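PDB 4KCV: pyruvate kinase 1 from Trypanosoma brucei brucei, which catalyses the last step of glycolysis, transferring the phosphate of phosphoenolpyruvate to ADP to give pyruvate and ATP. Local coordinates for the interface of chains A and B and the interface of chains A and C. Sequence-based numbering; all coordinates share one arbitrary frame. Chains: chain A/B/C, Pyruvate kinase 1.

Contact 1: the interface of chains A and B. Residues chain A 492-496; chain B 483, 491-494.
The carboxamides of A:Gln492 and B:Gln492 stack face to face across the two-fold axis, their planes 17° apart and their CD carbons 3.6 Å from each other. Each glutamine has CG anti to the backbone N (chi1 -180° in A, and alike in B) and an extended chain, which carries its amide to the axis and over its twin. Alongside each runs an arginine of the partner strand pointing the same way: the methylenes of A:Arg494 lie against B:Gln492, and those of B:Arg494 against A:Gln492. One face of the A:Arg494 guanidinium is covered by CD1 of A:Ile496, which sits over its centre. At the edge of that group, close to its plane, lies the carboxylate of B:Asp483. NH1 of A:Arg494 makes a salt bridge and hydrogen bond of 2.9 Å to OD2 of B:Asp483, approaching the oxygen from above the carboxylate plane. A bend at chi3 (-73°) turns the guanidinium toward this partner. ND2 of B:Asn491 donates to the same OD2 from the opposite face, and OD1 of B:Asn491 accepts from the backbone N of B:Asp483, so the asparagine amide helps fix the aspartate. The second N-H of that amide crosses the interface to the carbonyl O of A:Leu495 (3.1 Å from ND2), tilted out of the carbonyl plane.

Beneath these side chains, strands 492-497 of the two C-terminal alpha/beta domains pair antiparallel, continuing the sheet from one subunit to the next, in an interface that is probably part of the tetramer typical of pyruvate kinases. At the centre A:Thr493 N hydrogen-bonds to B:Thr493 O (3.0 Å), and the reverse bond, B:Thr493 N to A:Thr493 O, is alike. The pairing continues where A:Leu495 N meets B:Asn491 O at 2.7 Å. Two waters complete it: one links A:Thr493 OG1 to B:Thr493 O, and the other links B:Thr493 OG1 to A:Thr493 O.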
# COMPACT_ATOMS: atom_id res chain seq x y z
N GLN A 492 29.71 4.37 -6.65
CA GLN A 492 29.41 5.63 -7.35
C GLN A 492 28.36 5.44 -8.47
O GLN A 492 28.40 4.45 -9.20
CB GLN A 492 30.71 6.23 -7.94
CG GLN A 492 30.48 7.55 -8.68
CD GLN A 492 31.74 8.10 -9.31
OE1 GLN A 492 31.97 7.92 -10.51
NE2 GLN A 492 32.54 8.77 -8.53
N THR A 493 27.43 6.39 -8.58
CA THR A 493 26.46 6.44 -9.68
C THR A 493 26.48 7.83 -10.25
O THR A 493 26.48 8.80 -9.48
CB THR A 493 25.00 6.22 -9.19
OG1 THR A 493 24.92 5.01 -8.44
CG2 THR A 493 24.02 6.16 -10.38
N ARG A 494 26.50 7.93 -11.58
CA ARG A 494 26.44 9.22 -12.25
C ARG A 494 25.32 9.22 -13.28
O ARG A 494 25.09 8.21 -13.95
CB ARG A 494 27.76 9.55 -12.96
CG ARG A 494 28.98 9.66 -12.05
CD ARG A 494 30.19 10.10 -12.87
NE ARG A 494 30.68 9.04 -13.73
CZ ARG A 494 31.44 9.24 -14.81
NH1 ARG A 494 31.63 10.48 -15.28
NH2 ARG A 494 31.97 8.21 -15.45
N LEU A 495 24.69 10.37 -13.48
CA LEU A 495 23.81 10.53 -14.63
C LEU A 495 24.51 11.35 -15.69
O LEU A 495 24.98 12.48 -15.42
CB LEU A 495 22.49 11.18 -14.22
CG LEU A 495 21.41 10.20 -13.71
CD1 LEU A 495 21.86 9.44 -12.44
CD2 LEU A 495 20.14 10.97 -13.44
N ILE A 496 24.64 10.75 -16.87
CA ILE A 496 25.44 11.33 -17.94
C ILE A 496 24.62 11.45 -19.23
O ILE A 496 23.93 10.52 -19.62
CB ILE A 496 26.69 10.48 -18.18
CG1 ILE A 496 27.66 10.68 -17.02
CG2 ILE A 496 27.37 10.88 -19.48
CD1 ILE A 496 28.77 9.65 -16.97
N ASP B 483 30.58 15.05 -11.10
CA ASP B 483 31.84 14.45 -11.52
C ASP B 483 32.81 15.55 -12.01
O ASP B 483 32.55 16.74 -11.82
CB ASP B 483 31.61 13.34 -12.57
CG ASP B 483 31.01 13.85 -13.90
OD1 ASP B 483 31.18 15.04 -14.25
OD2 ASP B 483 30.44 13.01 -14.65
N ASN B 491 25.55 15.63 -10.63
CA ASN B 491 25.12 14.48 -11.46
C ASN B 491 25.62 13.14 -10.88
O ASN B 491 25.48 12.08 -11.52
CB ASN B 491 25.63 14.64 -12.89
CG ASN B 491 27.12 14.40 -13.00
OD1 ASN B 491 27.89 14.92 -12.19
ND2 ASN B 491 27.52 13.55 -13.92
N GLN B 492 26.16 13.20 -9.66
CA GLN B 492 26.91 12.07 -9.08
C GLN B 492 26.59 11.87 -7.59
O GLN B 492 26.54 12.83 -6.82
CB GLN B 492 28.41 12.31 -9.23
CG GLN B 492 29.27 11.25 -8.57
CD GLN B 492 30.73 11.49 -8.79
OE1 GLN B 492 31.46 11.94 -7.89
NE2 GLN B 492 31.16 11.29 -10.00
N THR B 493 26.53 10.61 -7.17
CA THR B 493 26.42 10.26 -5.76
C THR B 493 27.47 9.20 -5.47
O THR B 493 27.62 8.23 -6.23
CB THR B 493 25.05 9.61 -5.46
OG1 THR B 493 23.99 10.46 -5.91
CG2 THR B 493 24.88 9.32 -3.94
N ARG B 494 28.16 9.36 -4.34
CA ARG B 494 29.05 8.34 -3.86
C ARG B 494 28.66 7.87 -2.44
O ARG B 494 28.19 8.67 -1.62
CB ARG B 494 30.47 8.87 -3.86
CG ARG B 494 31.07 8.98 -5.25
CD ARG B 494 32.53 9.41 -5.14
NE ARG B 494 32.64 10.76 -4.63
CZ ARG B 494 33.70 11.23 -3.98
NH1 ARG B 494 34.76 10.45 -3.75
NH2 ARG B 494 33.71 12.48 -3.57
O HOH W 1 25.48 6.29 -5.62
O HOH W 2 23.48 9.56 -8.74

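Contact 2: the interface of chains A and C. Residues chain A 7, 10, 12, 353, 357; chain C 246, 277-278, 280-281.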
# COMPACT_ATOMS: atom_id res chain seq x y z
N ASN A 7 -3.77 -4.65 -15.79
CA ASN A 7 -4.30 -5.49 -16.90
C ASN A 7 -5.33 -4.79 -17.75
O ASN A 7 -5.30 -4.87 -18.98
CB ASN A 7 -4.90 -6.78 -16.36
CG ASN A 7 -3.85 -7.77 -15.95
OD1 ASN A 7 -2.64 -7.53 -16.15
ND2 ASN A 7 -4.27 -8.87 -15.31
N LEU A 10 -3.94 -2.38 -20.40
CA LEU A 10 -3.01 -2.87 -21.41
C LEU A 10 -3.44 -2.42 -22.80
O LEU A 10 -4.61 -2.46 -23.13
CB LEU A 10 -2.93 -4.39 -21.39
CG LEU A 10 -2.17 -4.96 -20.21
CD1 LEU A 10 -2.32 -6.48 -20.20
CD2 LEU A 10 -0.71 -4.55 -20.29
N ILE A 12 -2.96 -3.58 -26.44
CA ILE A 12 -2.53 -4.81 -27.11
C ILE A 12 -1.74 -4.53 -28.39
O ILE A 12 -0.87 -5.31 -28.76
CB ILE A 12 -3.78 -5.65 -27.47
CG1 ILE A 12 -4.75 -5.70 -26.29
CG2 ILE A 12 -3.40 -7.05 -27.91
CD1 ILE A 12 -4.09 -6.14 -25.00
N GLU A 353 6.74 -9.49 -25.64
CA GLU A 353 5.35 -9.09 -25.27
C GLU A 353 5.20 -9.08 -23.76
O GLU A 353 4.57 -8.21 -23.20
CB GLU A 353 4.29 -10.06 -25.83
CG GLU A 353 4.00 -9.92 -27.31
CD GLU A 353 3.35 -8.60 -27.66
OE1 GLU A 353 3.52 -8.16 -28.82
OE2 GLU A 353 2.69 -8.01 -26.79
N ALA A 357 4.36 -5.91 -21.22
CA ALA A 357 3.16 -5.88 -20.37
C ALA A 357 3.52 -5.82 -18.88
O ALA A 357 2.63 -5.85 -18.02
CB ALA A 357 2.29 -7.10 -20.64
N VAL C 246 -11.29 -7.56 -29.98
CA VAL C 246 -10.37 -6.99 -28.97
C VAL C 246 -10.49 -5.46 -28.88
O VAL C 246 -10.65 -4.94 -27.80
CB VAL C 246 -8.89 -7.37 -29.24
CG1 VAL C 246 -7.98 -6.76 -28.18
CG2 VAL C 246 -8.73 -8.88 -29.23
N VAL C 277 -1.34 -11.25 -23.79
CA VAL C 277 -1.74 -9.91 -23.33
C VAL C 277 -3.25 -9.62 -23.48
O VAL C 277 -3.87 -9.04 -22.58
CB VAL C 277 -0.96 -8.81 -24.11
CG1 VAL C 277 -1.19 -7.46 -23.46
CG2 VAL C 277 0.53 -9.11 -24.12
N ALA C 278 -3.81 -9.93 -24.64
CA ALA C 278 -5.28 -9.89 -24.82
C ALA C 278 -6.00 -10.65 -23.72
O ALA C 278 -6.96 -10.18 -23.16
CB ALA C 278 -5.67 -10.45 -26.18
N MET C 280 -5.04 -11.51 -20.63
CA MET C 280 -4.93 -10.84 -19.34
C MET C 280 -5.87 -9.66 -19.26
O MET C 280 -6.57 -9.48 -18.28
CB MET C 280 -3.51 -10.37 -19.09
CG MET C 280 -2.54 -11.52 -18.90
SD MET C 280 -0.85 -10.99 -18.61
CE MET C 280 -0.53 -9.92 -19.97
N CYS C 281 -5.83 -8.84 -20.30
CA CYS C 281 -6.67 -7.67 -20.42
C CYS C 281 -8.16 -8.04 -20.39
O CYS C 281 -8.92 -7.52 -19.57
CB CYS C 281 -6.35 -6.92 -21.71
SG CYS C 281 -7.31 -5.41 -21.94
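C:Val277 meets A:Leu10 and A:Ile12 through one methyl, CG1, which lies 3.5 Å from CD1 of A:Ile12 and 3.6 Å from CD1 of A:Leu10. The isoleucine and valine side chains run alongside each other, pointing opposite ways, whereas the leucine approaches the valine at a slant. CD1 of A:Ile12 also reaches the backbone of C:Ala278 and CB of C:Cys281, which places this methyl against the surface of helix 275-288. CG1 of A:Ile12 packs crosswise on CG1 of C:Val246, 3.9 Å away.

One turn along the helix, C:Met280 reaches out with its terminal methyl, CE, which touches CD1 of A:Leu10 and, at 4.0 Å, CB of A:Ala357. The methionine chain is straight at chi2 and bends at chi3 (-54°), bringing CE toward these two partners. Its CB lies against the flat end of A:Asn7, whose side chain crosses it at about a right angle.

C:Val277 has CG1 anti to its backbone N (chi1 -170°), which sets this methyl between A:Leu10 and A:Ile12; its other methyl, CG2, meets the carboxylate oxygen OE2 of A:Glu353 at 3.6 Å. The patch is thus held by apolar contact and shape, with polar atoms of the two sides beyond bonding distance.

On chain A the surface combines the N-terminal helix 3-8 and the loop after it with the last turn of helix 340-356 and A:Ala357 just beyond it. On chain C it is formed by helices 243-247 and 275-288 of the barrel domain, so the N-terminal segment of one subunit rests on the barrel of its neighbour, in what is probably one of the two subunit interfaces of the tetramer.

About 37 Å separates the C-alpha centres of contact 1 and contact 2, and the two share no residue or secondary-structure element. Chain A takes part in both, joining B through its C-terminal strand and C through its N-terminal segment and helix 340-356. Each interface is two-fold symmetric, so the pair of contacts, repeated in every copy, can connect the four subunits of the deposited assembly, in keeping with the tetramer typical of pyruvate kinases. Because contact 1 relies on strand pairing and contact 2 on apolar surface, the two could respond differently to small shifts between subunits.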